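Local atomic coordinates of malate dehydrogenase (Pyrococcus horikoshii, PDB entry 1V9N), a protein that catalyses the NAD(+)-dependent oxidation of (S)-malate to oxaloacetate, a step of the tricarboxylic acid cycle. Residues T28-P33 / D65-G70; D42-A47 / Q58-Y63; D17-F22 / L336-Y341; A37-D42 / G101-K106; M105-K110 / G118-R123. All coordinates share one frame; numbering follows the deposited sequence.

Contact 1 (T28-P33 / D65-G70); sequences TKLGVP and DGIISG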
# COMPACT_ATOMS: atom_id res chain seq x y z
N THR A 28 1.29 -29.75 19.99
CA THR A 28 2.40 -30.49 20.57
C THR A 28 2.16 -32.00 20.44
O THR A 28 3.10 -32.76 20.28
CB THR A 28 2.65 -30.12 22.05
OG1 THR A 28 1.44 -30.23 22.80
CG2 THR A 28 3.18 -28.69 22.14
N LYS A 29 0.90 -32.41 20.50
CA LYS A 29 0.54 -33.83 20.35
C LYS A 29 0.90 -34.30 18.94
O LYS A 29 1.16 -35.48 18.71
CB LYS A 29 -0.97 -34.02 20.58
CG LYS A 29 -1.45 -35.46 20.45
CD LYS A 29 -0.91 -36.34 21.57
CE LYS A 29 -1.40 -37.77 21.45
NZ LYS A 29 -0.84 -38.63 22.53
N LEU A 30 0.90 -33.37 17.99
CA LEU A 30 1.23 -33.68 16.60
C LEU A 30 2.73 -33.56 16.31
O LEU A 30 3.16 -33.71 15.17
CB LEU A 30 0.44 -32.78 15.65
CG LEU A 30 -1.06 -33.06 15.53
CD1 LEU A 30 -1.77 -31.89 14.87
CD2 LEU A 30 -1.27 -34.34 14.72
N GLY A 31 3.51 -33.28 17.34
CA GLY A 31 4.95 -33.18 17.16
C GLY A 31 5.53 -31.78 17.00
O GLY A 31 6.74 -31.64 16.78
N VAL A 32 4.70 -30.75 17.10
CA VAL A 32 5.18 -29.38 16.96
C VAL A 32 5.89 -28.97 18.25
O VAL A 32 5.32 -29.08 19.34
CB VAL A 32 4.01 -28.39 16.71
CG1 VAL A 32 4.55 -26.96 16.62
CG2 VAL A 32 3.28 -28.76 15.43
N PRO A 33 7.15 -28.52 18.15
CA PRO A 33 7.88 -28.10 19.35
C PRO A 33 7.03 -27.12 20.14
O PRO A 33 6.37 -26.25 19.56
CB PRO A 33 9.14 -27.45 18.78
CG PRO A 33 9.39 -28.30 17.54
CD PRO A 33 8.00 -28.42 16.95
N ASP A 65 -4.30 -30.64 9.30
CA ASP A 65 -4.24 -31.46 8.09
C ASP A 65 -2.89 -31.33 7.39
O ASP A 65 -2.35 -32.30 6.87
CB ASP A 65 -5.36 -31.07 7.12
CG ASP A 65 -6.74 -31.45 7.63
OD1 ASP A 65 -6.83 -32.40 8.44
OD2 ASP A 65 -7.73 -30.81 7.20
N GLY A 66 -2.35 -30.12 7.39
CA GLY A 66 -1.06 -29.90 6.75
C GLY A 66 0.05 -30.64 7.47
O GLY A 66 0.97 -31.15 6.85
N ILE A 67 -0.05 -30.70 8.79
CA ILE A 67 0.96 -31.38 9.59
C ILE A 67 0.88 -32.89 9.35
O ILE A 67 1.90 -33.56 9.13
CB ILE A 67 0.76 -31.09 11.09
CG1 ILE A 67 1.21 -29.65 11.38
CG2 ILE A 67 1.53 -32.09 11.94
CD1 ILE A 67 0.85 -29.16 12.78
N ILE A 68 -0.33 -33.41 9.37
CA ILE A 68 -0.56 -34.83 9.15
C ILE A 68 -0.17 -35.27 7.73
O ILE A 68 0.34 -36.37 7.53
CB ILE A 68 -2.04 -35.18 9.44
CG1 ILE A 68 -2.30 -35.08 10.94
CG2 ILE A 68 -2.38 -36.57 8.89
CD1 ILE A 68 -3.75 -35.28 11.35
N SER A 69 -0.40 -34.41 6.74
CA SER A 69 -0.07 -34.77 5.36
C SER A 69 1.39 -34.49 4.98
O SER A 69 1.82 -34.83 3.87
CB SER A 69 -0.98 -34.02 4.39
OG SER A 69 -0.56 -32.68 4.27
N GLY A 70 2.15 -33.87 5.88
CA GLY A 70 3.53 -33.56 5.57
C GLY A 70 3.66 -32.27 4.77
O GLY A 70 4.74 -31.94 4.27
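Ile67 forks against two residues of the turn that follows helix 16-29, and its two branches share the work. CG2 meets the root of Leu30, 3.9 Å from Leu30 CB, and lies 4.0 Å from the carbonyl oxygen Leu30 O. The longer branch goes the other way, to Val32: CD1 of Ile67 comes within 3.6 Å of Val32 CG2, the two side chains crossing at about a right angle. The first torsion of Ile67 (chi1 -74°) sets CG1 beside the backbone N and CG2 anti to it, and the extended second torsion carries CD1 on to Val32.

Leu30 uses its base for Ile67 and its tip for the next residue along, with CD2 lying 4.0 Å from Ile68 CG1. This second pair is the more exposed side of the contact, whereas Val32 and Ile67 are buried and both also rest on Leu27 of helix 16-29. Leu30 further touches Val355 of helix 342-355.

Both segments end a helix with a glycine of positive phi. Gly31 and Gly70 each close a Schellman motif, and in the first of them Gly31 N bonds to Thr28 O at 3.0 Å. Between the two segments no hydrogen bond or charge pair forms; methyl and methylene groups make the contact, which therefore rests on apolar packing.

Contact 2 (D42-A47 / Q58-Y63); sequences DNLVMA and QRLKRY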
# COMPACT_ATOMS: atom_id res chain seq x y z
N ASP A 42 -0.61 -18.11 19.79
CA ASP A 42 -0.62 -16.67 20.03
C ASP A 42 -1.21 -15.95 18.82
O ASP A 42 -2.04 -15.05 18.95
CB ASP A 42 0.80 -16.18 20.29
CG ASP A 42 0.85 -14.73 20.75
OD1 ASP A 42 1.95 -14.14 20.76
OD2 ASP A 42 -0.21 -14.18 21.10
N ASN A 43 -0.77 -16.35 17.62
CA ASN A 43 -1.24 -15.74 16.39
C ASN A 43 -2.73 -16.01 16.12
O ASN A 43 -3.48 -15.09 15.77
CB ASN A 43 -0.38 -16.23 15.21
CG ASN A 43 -0.96 -15.87 13.86
OD1 ASN A 43 -1.87 -16.55 13.37
ND2 ASN A 43 -0.45 -14.81 13.25
N LEU A 44 -3.15 -17.26 16.28
CA LEU A 44 -4.54 -17.61 16.03
C LEU A 44 -5.47 -17.01 17.09
O LEU A 44 -6.58 -16.58 16.77
CB LEU A 44 -4.72 -19.13 16.00
CG LEU A 44 -4.02 -19.88 14.85
CD1 LEU A 44 -4.35 -21.37 14.93
CD2 LEU A 44 -4.49 -19.32 13.52
N VAL A 45 -5.03 -16.99 18.34
CA VAL A 45 -5.84 -16.44 19.42
C VAL A 45 -5.99 -14.94 19.27
O VAL A 45 -7.05 -14.38 19.54
CB VAL A 45 -5.23 -16.77 20.81
CG1 VAL A 45 -6.01 -16.06 21.92
CG2 VAL A 45 -5.28 -18.28 21.05
N MSE A 46 -4.93 -14.27 18.82
CA MSE A 46 -5.01 -12.83 18.63
C MSE A 46 -6.09 -12.52 17.60
O MSE A 46 -6.85 -11.57 17.76
CB MSE A 46 -3.67 -12.25 18.16
CG MSE A 46 -3.75 -10.75 17.90
SE MSE A 46 -2.10 -9.96 17.29
CE MSE A 46 -1.16 -9.95 18.97
N ALA A 47 -6.15 -13.33 16.54
CA ALA A 47 -7.15 -13.15 15.50
C ALA A 47 -8.56 -13.28 16.07
O ALA A 47 -9.45 -12.50 15.74
CB ALA A 47 -6.94 -14.17 14.38
N GLN A 58 -10.69 -21.28 13.86
CA GLN A 58 -11.47 -21.90 12.79
C GLN A 58 -10.54 -22.46 11.72
O GLN A 58 -10.96 -23.26 10.88
CB GLN A 58 -12.40 -20.86 12.16
CG GLN A 58 -13.27 -21.42 11.06
CD GLN A 58 -13.73 -20.34 10.09
OE1 GLN A 58 -12.93 -19.79 9.33
NE2 GLN A 58 -15.02 -20.03 10.13
N ARG A 59 -9.28 -22.05 11.76
CA ARG A 59 -8.28 -22.48 10.78
C ARG A 59 -7.30 -23.48 11.36
O ARG A 59 -6.28 -23.77 10.75
CB ARG A 59 -7.51 -21.26 10.31
CG ARG A 59 -8.39 -20.15 9.85
CD ARG A 59 -8.56 -20.24 8.37
NE ARG A 59 -7.95 -19.10 7.71
CZ ARG A 59 -7.88 -18.98 6.40
NH1 ARG A 59 -8.37 -19.95 5.64
NH2 ARG A 59 -7.34 -17.91 5.84
N LEU A 60 -7.60 -23.98 12.55
CA LEU A 60 -6.72 -24.95 13.17
C LEU A 60 -6.74 -26.25 12.37
O LEU A 60 -5.72 -26.92 12.22
CB LEU A 60 -7.15 -25.21 14.60
CG LEU A 60 -6.26 -26.21 15.35
CD1 LEU A 60 -4.87 -25.61 15.54
CD2 LEU A 60 -6.90 -26.54 16.70
N LYS A 61 -7.90 -26.60 11.83
CA LYS A 61 -8.04 -27.82 11.05
C LYS A 61 -7.15 -27.78 9.81
O LYS A 61 -6.69 -28.82 9.33
CB LYS A 61 -9.50 -28.02 10.63
CG LYS A 61 -10.02 -26.96 9.68
CD LYS A 61 -11.45 -27.27 9.24
CE LYS A 61 -11.95 -26.24 8.23
NZ LYS A 61 -13.32 -26.55 7.75
N ARG A 62 -6.90 -26.58 9.29
CA ARG A 62 -6.06 -26.38 8.12
C ARG A 62 -4.62 -26.75 8.44
O ARG A 62 -3.96 -27.45 7.68
CB ARG A 62 -6.13 -24.92 7.66
CG ARG A 62 -5.16 -24.57 6.54
CD ARG A 62 -5.27 -23.10 6.12
NE ARG A 62 -4.55 -22.84 4.88
CZ ARG A 62 -4.70 -21.75 4.13
NH1 ARG A 62 -5.56 -20.80 4.49
NH2 ARG A 62 -4.01 -21.62 3.01
N TYR A 63 -4.13 -26.27 9.58
CA TYR A 63 -2.76 -26.56 9.99
C TYR A 63 -2.60 -28.01 10.41
O TYR A 63 -1.58 -28.62 10.14
CB TYR A 63 -2.33 -25.61 11.12
CG TYR A 63 -2.50 -24.15 10.76
CD1 TYR A 63 -2.10 -23.67 9.52
CD2 TYR A 63 -3.07 -23.26 11.66
CE1 TYR A 63 -2.26 -22.33 9.18
CE2 TYR A 63 -3.24 -21.91 11.33
CZ TYR A 63 -2.84 -21.46 10.09
OH TYR A 63 -2.99 -20.13 9.77
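Apolar packing carries this contact, and Leu44 is its centre. Its side chain slides past that of Tyr63 in the opposite direction and lies along the rim of the phenol ring rather than over a face. CD2 approaches Tyr63 CE2 to 3.6 Å, and CD1 sits in the ring plane at the edge, 3.8 Å from Tyr63 CE2. Leu44 CD1 also reaches Leu60, more loosely, at 4.3 Å from Leu60 CD1. The first torsion of Tyr63 (chi1 -55°) sets CG beside its own backbone N, which swings the ring back over the preceding turn: the carbonyl oxygen Arg59 O lies 3.3 Å above one face, near the rim.

The polar interactions lead out of the two segments. The hydroxyl of Tyr63 is hydrogen-bonded to His127 ND1, with a weak second bond to Gln98 NE2, so the ring is gripped at its polar tip while leucine methyls line its edge. With an alanine in place of Leu44, both edge methyls would go, which would probably open a gap beside Tyr63 and leave its ring free to shift on the hydroxyl bond.

No hydrogen bond joins the two segments. Arg59 is the N-cap residue of helix 60-69, and Leu60 and Tyr63 of its first turn pack against Leu44 of helix 34-49. This is buried helix-to-helix packing between helices 34-49 and 60-69, next to the cofactor: the Tyr63 side chain is about 7 Å from bound NADPH.

Contact 3 (D17-F22 / L336-Y341); sequences DRLFSF and LGIPIY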
# COMPACT_ATOMS: atom_id res chain seq x y z
N ASP A 17 -7.43 -17.99 27.84
CA ASP A 17 -6.39 -18.89 28.31
C ASP A 17 -6.71 -20.35 28.01
O ASP A 17 -5.81 -21.18 27.85
CB ASP A 17 -6.20 -18.70 29.81
CG ASP A 17 -5.95 -17.25 30.18
OD1 ASP A 17 -4.85 -16.74 29.87
OD2 ASP A 17 -6.86 -16.62 30.77
N ARG A 18 -8.00 -20.66 27.94
CA ARG A 18 -8.45 -22.02 27.67
C ARG A 18 -8.27 -22.37 26.20
O ARG A 18 -7.81 -23.46 25.86
CB ARG A 18 -9.91 -22.17 28.07
CG ARG A 18 -10.50 -23.55 27.87
CD ARG A 18 -11.68 -23.74 28.81
NE ARG A 18 -11.26 -23.63 30.20
CZ ARG A 18 -12.09 -23.53 31.23
NH1 ARG A 18 -13.40 -23.54 31.04
NH2 ARG A 18 -11.60 -23.43 32.47
N LEU A 19 -8.64 -21.43 25.33
CA LEU A 19 -8.52 -21.65 23.90
C LEU A 19 -7.04 -21.80 23.55
O LEU A 19 -6.66 -22.66 22.76
CB LEU A 19 -9.11 -20.46 23.13
CG LEU A 19 -9.17 -20.59 21.61
CD1 LEU A 19 -10.03 -21.79 21.23
CD2 LEU A 19 -9.75 -19.33 21.01
N PHE A 20 -6.21 -20.96 24.17
CA PHE A 20 -4.78 -20.98 23.95
C PHE A 20 -4.15 -22.33 24.29
O PHE A 20 -3.43 -22.90 23.47
CB PHE A 20 -4.10 -19.90 24.79
CG PHE A 20 -2.61 -19.81 24.57
CD1 PHE A 20 -2.08 -18.95 23.61
CD2 PHE A 20 -1.74 -20.59 25.32
CE1 PHE A 20 -0.71 -18.88 23.40
CE2 PHE A 20 -0.36 -20.53 25.11
CZ PHE A 20 0.15 -19.67 24.15
N SER A 21 -4.41 -22.81 25.50
CA SER A 21 -3.84 -24.09 25.95
C SER A 21 -4.34 -25.25 25.08
O SER A 21 -3.62 -26.22 24.86
CB SER A 21 -4.20 -24.35 27.42
OG SER A 21 -5.61 -24.45 27.58
N PHE A 22 -5.57 -25.14 24.60
CA PHE A 22 -6.13 -26.17 23.75
C PHE A 22 -5.28 -26.29 22.49
O PHE A 22 -4.77 -27.37 22.17
CB PHE A 22 -7.56 -25.81 23.36
CG PHE A 22 -8.11 -26.66 22.25
CD1 PHE A 22 -8.35 -28.01 22.44
CD2 PHE A 22 -8.34 -26.11 20.99
CE1 PHE A 22 -8.81 -28.81 21.40
CE2 PHE A 22 -8.80 -26.89 19.94
CZ PHE A 22 -9.03 -28.24 20.14
N LEU A 336 -14.56 -11.16 29.18
CA LEU A 336 -15.89 -11.68 28.88
C LEU A 336 -15.75 -13.05 28.22
O LEU A 336 -16.69 -13.85 28.21
CB LEU A 336 -16.62 -10.70 27.96
CG LEU A 336 -18.15 -10.72 27.90
CD1 LEU A 336 -18.64 -9.49 27.16
CD2 LEU A 336 -18.63 -11.98 27.22
N GLY A 337 -14.57 -13.31 27.66
CA GLY A 337 -14.33 -14.58 27.00
C GLY A 337 -14.44 -14.49 25.49
O GLY A 337 -15.13 -13.62 24.96
N ILE A 338 -13.76 -15.40 24.79
CA ILE A 338 -13.78 -15.41 23.33
C ILE A 338 -14.96 -16.20 22.80
O ILE A 338 -15.10 -17.39 23.07
CB ILE A 338 -12.49 -16.04 22.76
CG1 ILE A 338 -11.26 -15.30 23.29
CG2 ILE A 338 -12.53 -16.03 21.24
CD1 ILE A 338 -9.95 -15.93 22.90
N PRO A 339 -15.83 -15.56 22.01
CA PRO A 339 -17.00 -16.22 21.44
C PRO A 339 -16.65 -17.09 20.23
O PRO A 339 -16.15 -16.60 19.23
CB PRO A 339 -17.90 -15.05 21.06
CG PRO A 339 -16.92 -14.02 20.64
CD PRO A 339 -15.87 -14.11 21.72
N ILE A 340 -16.92 -18.38 20.35
CA ILE A 340 -16.65 -19.32 19.27
C ILE A 340 -17.96 -19.92 18.77
O ILE A 340 -18.75 -20.45 19.55
CB ILE A 340 -15.73 -20.47 19.75
CG1 ILE A 340 -14.40 -19.89 20.24
CG2 ILE A 340 -15.49 -21.46 18.61
CD1 ILE A 340 -13.42 -20.94 20.74
N TYR A 341 -18.18 -19.83 17.46
CA TYR A 341 -19.38 -20.35 16.84
C TYR A 341 -19.66 -21.78 17.29
O TYR A 341 -18.76 -22.47 17.78
CB TYR A 341 -19.23 -20.28 15.32
CG TYR A 341 -20.50 -20.56 14.54
CD1 TYR A 341 -21.65 -19.80 14.76
CD2 TYR A 341 -20.54 -21.56 13.57
CE1 TYR A 341 -22.81 -20.03 14.02
CE2 TYR A 341 -21.70 -21.80 12.83
CZ TYR A 341 -22.83 -21.03 13.06
OH TYR A 341 -23.97 -21.27 12.32
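No flat group enters the meeting of Leu19 with Ile338 and Ile340; the rings of the two segments turn to other neighbours. Phe20 packs on Ala41 of helix 34-49, Phe22 on Leu348 and Ala352 of helix 342-355, and Tyr341 makes an edge-to-face pair with Tyr11.

The contact itself is made by methyl groups. Leu19 divides its two branches between the isoleucines. CD1 meets Ile340 end-on, tip to tip, at 3.5 Å from Ile340 CD1, while CD2 lies 3.9 Å from Ile338 CD1, these two side chains crossing at about a right angle. CD2 is also 4.0 Å from Ile340 CD1, which therefore touches both methyls of the leucine. With CG opposite the backbone N about the first torsion (chi1 -174°), the fork of Leu19 extends from the helix to the strand.

Ile338 and Ile340, two residues apart on strand 338-341, project on the same side, and their backbones hydrogen-bond to Val14 and Ile12 of strand 11-14, respectively. All three touching residues are buried and nothing polar crosses between the segments; the link made here between helix 16-29 and the small antiparallel sheet is purely apolar and probably rests on close methyl packing and exclusion of water.

Contact 4 (A37-D42 / G101-K106); sequences AKIVAD and GYRSMK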
# COMPACT_ATOMS: atom_id res chain seq x y z
N ALA A 37 4.55 -24.11 18.93
CA ALA A 37 3.11 -24.27 19.13
C ALA A 37 2.55 -23.02 19.80
O ALA A 37 1.44 -22.58 19.49
CB ALA A 37 2.83 -25.50 20.01
N LYS A 38 3.31 -22.46 20.74
CA LYS A 38 2.88 -21.26 21.44
C LYS A 38 2.81 -20.05 20.50
O LYS A 38 1.96 -19.17 20.66
CB LYS A 38 3.83 -20.97 22.61
CG LYS A 38 3.76 -22.02 23.71
CD LYS A 38 4.65 -21.67 24.90
CE LYS A 38 4.51 -22.71 26.00
NZ LYS A 38 5.32 -22.37 27.20
N ILE A 39 3.70 -20.00 19.51
CA ILE A 39 3.69 -18.90 18.55
C ILE A 39 2.44 -19.01 17.68
O ILE A 39 1.76 -18.02 17.44
CB ILE A 39 4.95 -18.94 17.64
CG1 ILE A 39 6.19 -18.59 18.46
CG2 ILE A 39 4.79 -17.95 16.49
CD1 ILE A 39 7.50 -18.83 17.73
N VAL A 40 2.14 -20.21 17.20
CA VAL A 40 0.95 -20.41 16.38
C VAL A 40 -0.31 -20.05 17.17
O VAL A 40 -1.17 -19.31 16.68
CB VAL A 40 0.84 -21.88 15.89
CG1 VAL A 40 -0.41 -22.06 15.04
CG2 VAL A 40 2.09 -22.25 15.08
N ALA A 41 -0.40 -20.55 18.39
CA ALA A 41 -1.55 -20.28 19.25
C ALA A 41 -1.72 -18.78 19.49
O ALA A 41 -2.83 -18.25 19.40
CB ALA A 41 -1.40 -21.02 20.58
N ASP A 42 -0.61 -18.11 19.79
CA ASP A 42 -0.62 -16.67 20.03
C ASP A 42 -1.21 -15.95 18.82
O ASP A 42 -2.04 -15.05 18.95
CB ASP A 42 0.80 -16.18 20.29
CG ASP A 42 0.85 -14.73 20.75
OD1 ASP A 42 1.95 -14.14 20.76
OD2 ASP A 42 -0.21 -14.18 21.10
N GLY A 101 7.33 -16.56 9.91
CA GLY A 101 7.08 -15.14 10.05
C GLY A 101 7.61 -14.55 11.35
O GLY A 101 8.10 -13.42 11.38
N TYR A 102 7.50 -15.30 12.44
CA TYR A 102 7.99 -14.86 13.74
C TYR A 102 9.51 -14.66 13.71
O TYR A 102 10.01 -13.63 14.15
CB TYR A 102 7.65 -15.89 14.82
CG TYR A 102 8.08 -15.49 16.22
CD1 TYR A 102 7.27 -14.65 17.00
CD2 TYR A 102 9.28 -15.93 16.76
CE1 TYR A 102 7.65 -14.28 18.28
CE2 TYR A 102 9.68 -15.56 18.05
CZ TYR A 102 8.85 -14.73 18.80
OH TYR A 102 9.20 -14.38 20.09
N ARG A 103 10.22 -15.65 13.19
CA ARG A 103 11.69 -15.57 13.11
C ARG A 103 12.14 -14.52 12.12
O ARG A 103 13.15 -13.83 12.34
CB ARG A 103 12.28 -16.94 12.73
CG ARG A 103 11.98 -18.05 13.72
CD ARG A 103 12.57 -17.75 15.09
NE ARG A 103 11.99 -18.61 16.13
CZ ARG A 103 12.25 -18.49 17.43
NH1 ARG A 103 13.08 -17.55 17.86
NH2 ARG A 103 11.66 -19.31 18.29
N SER A 104 11.41 -14.39 11.01
CA SER A 104 11.74 -13.40 10.00
C SER A 104 11.56 -11.99 10.54
O SER A 104 12.40 -11.12 10.31
CB SER A 104 10.86 -13.58 8.76
OG SER A 104 11.18 -14.77 8.07
N MSE A 105 10.46 -11.76 11.26
CA MSE A 105 10.21 -10.43 11.81
C MSE A 105 11.20 -10.10 12.93
O MSE A 105 11.62 -8.95 13.05
CB MSE A 105 8.76 -10.32 12.33
CG MSE A 105 8.42 -8.94 12.89
SE MSE A 105 8.84 -7.46 11.68
CE MSE A 105 7.13 -7.27 10.80
N LYS A 106 11.56 -11.09 13.74
CA LYS A 106 12.53 -10.88 14.81
C LYS A 106 13.85 -10.42 14.19
O LYS A 106 14.52 -9.54 14.72
CB LYS A 106 12.77 -12.18 15.59
CG LYS A 106 11.72 -12.50 16.64
CD LYS A 106 11.74 -11.47 17.77
CE LYS A 106 10.71 -11.79 18.84
NZ LYS A 106 10.77 -10.84 20.00
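Ile39 is the one residue of segment 37-42 that meets segment 101-106, where it touches Tyr102 and Arg103. Before it in the chain, Ala37 packs instead on Leu27 and Val32. Ile39 itself drives CD1 over one face of the Tyr102 ring in a CH-pi contact, 3.9 Å from the centroid and 24° off the ring normal, with the closest ring atom, Tyr102 CD2, at 3.5 Å. Its other branch, CG2, lies 3.9 Å from Tyr102 CB. Ile39 CD1 also comes to 4.2 Å from Arg103 NH2.

The ring is held within its own helix as well. Lys106 CG covers the opposite face near the rim, Arg103 NE lies in plane at the edge, and Tyr102 CE2 stands above the centre of the Arg103 guanidinium. A serine replacing Tyr102 would probably strip Ile39 CD1 of its flat platform and let the Lys106 and Arg103 side chains turn more freely.

Further along, Val40 and Ala41 pack toward helix 16-29, and Asp42 OD1 is hydrogen-bonded to Tyr133 OH. The whole is helix-to-helix packing, joining helix 34-49 to helix 97-115, the connecting helix of a beta-alpha-beta unit.

Contact 5 (M105-K110 / G118-R123); sequences MKLAIK and GIVIAR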
# COMPACT_ATOMS: atom_id res chain seq x y z
N MSE A 105 10.46 -11.76 11.26
CA MSE A 105 10.21 -10.43 11.81
C MSE A 105 11.20 -10.10 12.93
O MSE A 105 11.62 -8.95 13.05
CB MSE A 105 8.76 -10.32 12.33
CG MSE A 105 8.42 -8.94 12.89
SE MSE A 105 8.84 -7.46 11.68
CE MSE A 105 7.13 -7.27 10.80
N LYS A 106 11.56 -11.09 13.74
CA LYS A 106 12.53 -10.88 14.81
C LYS A 106 13.85 -10.42 14.19
O LYS A 106 14.52 -9.54 14.72
CB LYS A 106 12.77 -12.18 15.59
CG LYS A 106 11.72 -12.50 16.64
CD LYS A 106 11.74 -11.47 17.77
CE LYS A 106 10.71 -11.79 18.84
NZ LYS A 106 10.77 -10.84 20.00
N LEU A 107 14.23 -11.01 13.06
CA LEU A 107 15.47 -10.64 12.38
C LEU A 107 15.38 -9.23 11.80
O LEU A 107 16.35 -8.47 11.86
CB LEU A 107 15.80 -11.64 11.27
CG LEU A 107 17.06 -11.33 10.45
CD1 LEU A 107 18.29 -11.38 11.35
CD2 LEU A 107 17.18 -12.34 9.31
N ALA A 108 14.23 -8.88 11.24
CA ALA A 108 14.04 -7.55 10.68
C ALA A 108 14.17 -6.50 11.79
O ALA A 108 14.79 -5.46 11.61
CB ALA A 108 12.67 -7.45 10.01
N ILE A 109 13.57 -6.78 12.95
CA ILE A 109 13.62 -5.87 14.09
C ILE A 109 15.07 -5.69 14.55
O ILE A 109 15.51 -4.58 14.85
CB ILE A 109 12.75 -6.40 15.26
CG1 ILE A 109 11.27 -6.25 14.89
CG2 ILE A 109 13.06 -5.66 16.56
CD1 ILE A 109 10.32 -7.01 15.80
N LYS A 110 15.83 -6.79 14.59
CA LYS A 110 17.23 -6.73 15.00
C LYS A 110 18.05 -5.86 14.05
O LYS A 110 18.85 -5.03 14.49
CB LYS A 110 17.83 -8.14 15.05
CG LYS A 110 19.27 -8.18 15.55
CD LYS A 110 19.77 -9.61 15.67
CE LYS A 110 21.12 -9.67 16.38
NZ LYS A 110 21.54 -11.08 16.66
N GLY A 118 15.27 -2.55 8.44
CA GLY A 118 15.32 -4.00 8.37
C GLY A 118 14.26 -4.54 7.42
O GLY A 118 13.06 -4.36 7.65
N ILE A 119 14.69 -5.20 6.35
CA ILE A 119 13.77 -5.78 5.38
C ILE A 119 14.07 -7.26 5.21
O ILE A 119 15.13 -7.65 4.74
CB ILE A 119 13.88 -5.08 4.00
CG1 ILE A 119 13.33 -3.65 4.11
CG2 ILE A 119 13.11 -5.87 2.94
CD1 ILE A 119 13.48 -2.83 2.84
N VAL A 120 13.12 -8.10 5.63
CA VAL A 120 13.31 -9.53 5.50
C VAL A 120 12.18 -10.08 4.65
O VAL A 120 11.01 -9.78 4.87
CB VAL A 120 13.32 -10.24 6.88
CG1 VAL A 120 13.45 -11.74 6.69
CG2 VAL A 120 14.48 -9.72 7.73
N ILE A 121 12.56 -10.87 3.65
CA ILE A 121 11.59 -11.48 2.76
C ILE A 121 11.75 -12.99 2.85
O ILE A 121 12.86 -13.51 2.93
CB ILE A 121 11.79 -10.98 1.33
CG1 ILE A 121 11.59 -9.45 1.32
CG2 ILE A 121 10.82 -11.65 0.39
CD1 ILE A 121 11.87 -8.80 0.01
N ALA A 122 10.62 -13.70 2.84
CA ALA A 122 10.67 -15.14 2.96
C ALA A 122 9.88 -15.86 1.88
O ALA A 122 8.84 -15.38 1.44
CB ALA A 122 10.15 -15.56 4.34
N ARG A 123 10.41 -16.99 1.43
CA ARG A 123 9.73 -17.81 0.43
C ARG A 123 9.65 -19.19 1.05
O ARG A 123 10.21 -19.44 2.12
CB ARG A 123 10.53 -17.88 -0.87
CG ARG A 123 11.83 -18.67 -0.74
CD ARG A 123 12.61 -18.66 -2.04
NE ARG A 123 13.83 -19.45 -1.94
CZ ARG A 123 14.96 -19.15 -2.58
NH1 ARG A 123 15.01 -18.08 -3.36
NH2 ARG A 123 16.03 -19.92 -2.45
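Val120 points its side chain from strand 118-123 into the helix segment 105-110. From CB the chain forks. CG1 stands anti to the backbone N (chi1 177°), and CG2, the branch beside that N, does most of the touching: it lies 3.6 Å from Ala108 N and 3.7 Å from Ala108 CB. Ser104 O, one residue before the segment, lies against both methyls, 3.6 Å from Val120 CG2. Val120 CG2 also meets Leu107 CG at 4.1 Å, the two side chains crossing at about a right angle.

The backbones come together where Gly118 CA presents a hydrogen to Ala108 O at 3.6 Å, nearly straight (177° at the hydrogen). A CB on Gly118 would clash with Ala108 O, so this close approach calls for a glycine.

The axes run almost antiparallel, at 157° and 6.6 Å apart, within the beta-alpha-beta unit of strand 87-91, helix 97-115 and strand 117-125. Ile119 points away from the helix; it and Ile121 pack on Ile117 and Phe290 of the second subunit. No conventional hydrogen bond joins the segments; bare Gly118 and the single methyl of Ala108 let helix and strand come close, with apolar packing and a CA-H...O contact between them.

How the contacts relate
All touching residues of contacts 2 and 3 are buried, and all but Leu107 in contact 5, whereas contacts 1 and 4 each run out to an exposed residue. Helix 16-29 serves contacts 1 and 3, helix 34-49 contacts 2 and 4, helix 60-69 contacts 1 and 2, and helix 97-115 contacts 4 and 5, so the five form a connected series from the small two-stranded sheet to the large mixed one. Phe20 links contact 3 to contacts 2 and 4, and Val32 touches Ala37 between contacts 1 and 4. Aliphatic packing prevails in contacts 1 and 3; aromatic rings enter contact 2 by an edge and contact 4 by a face, while contact 5 alone brings backbones together.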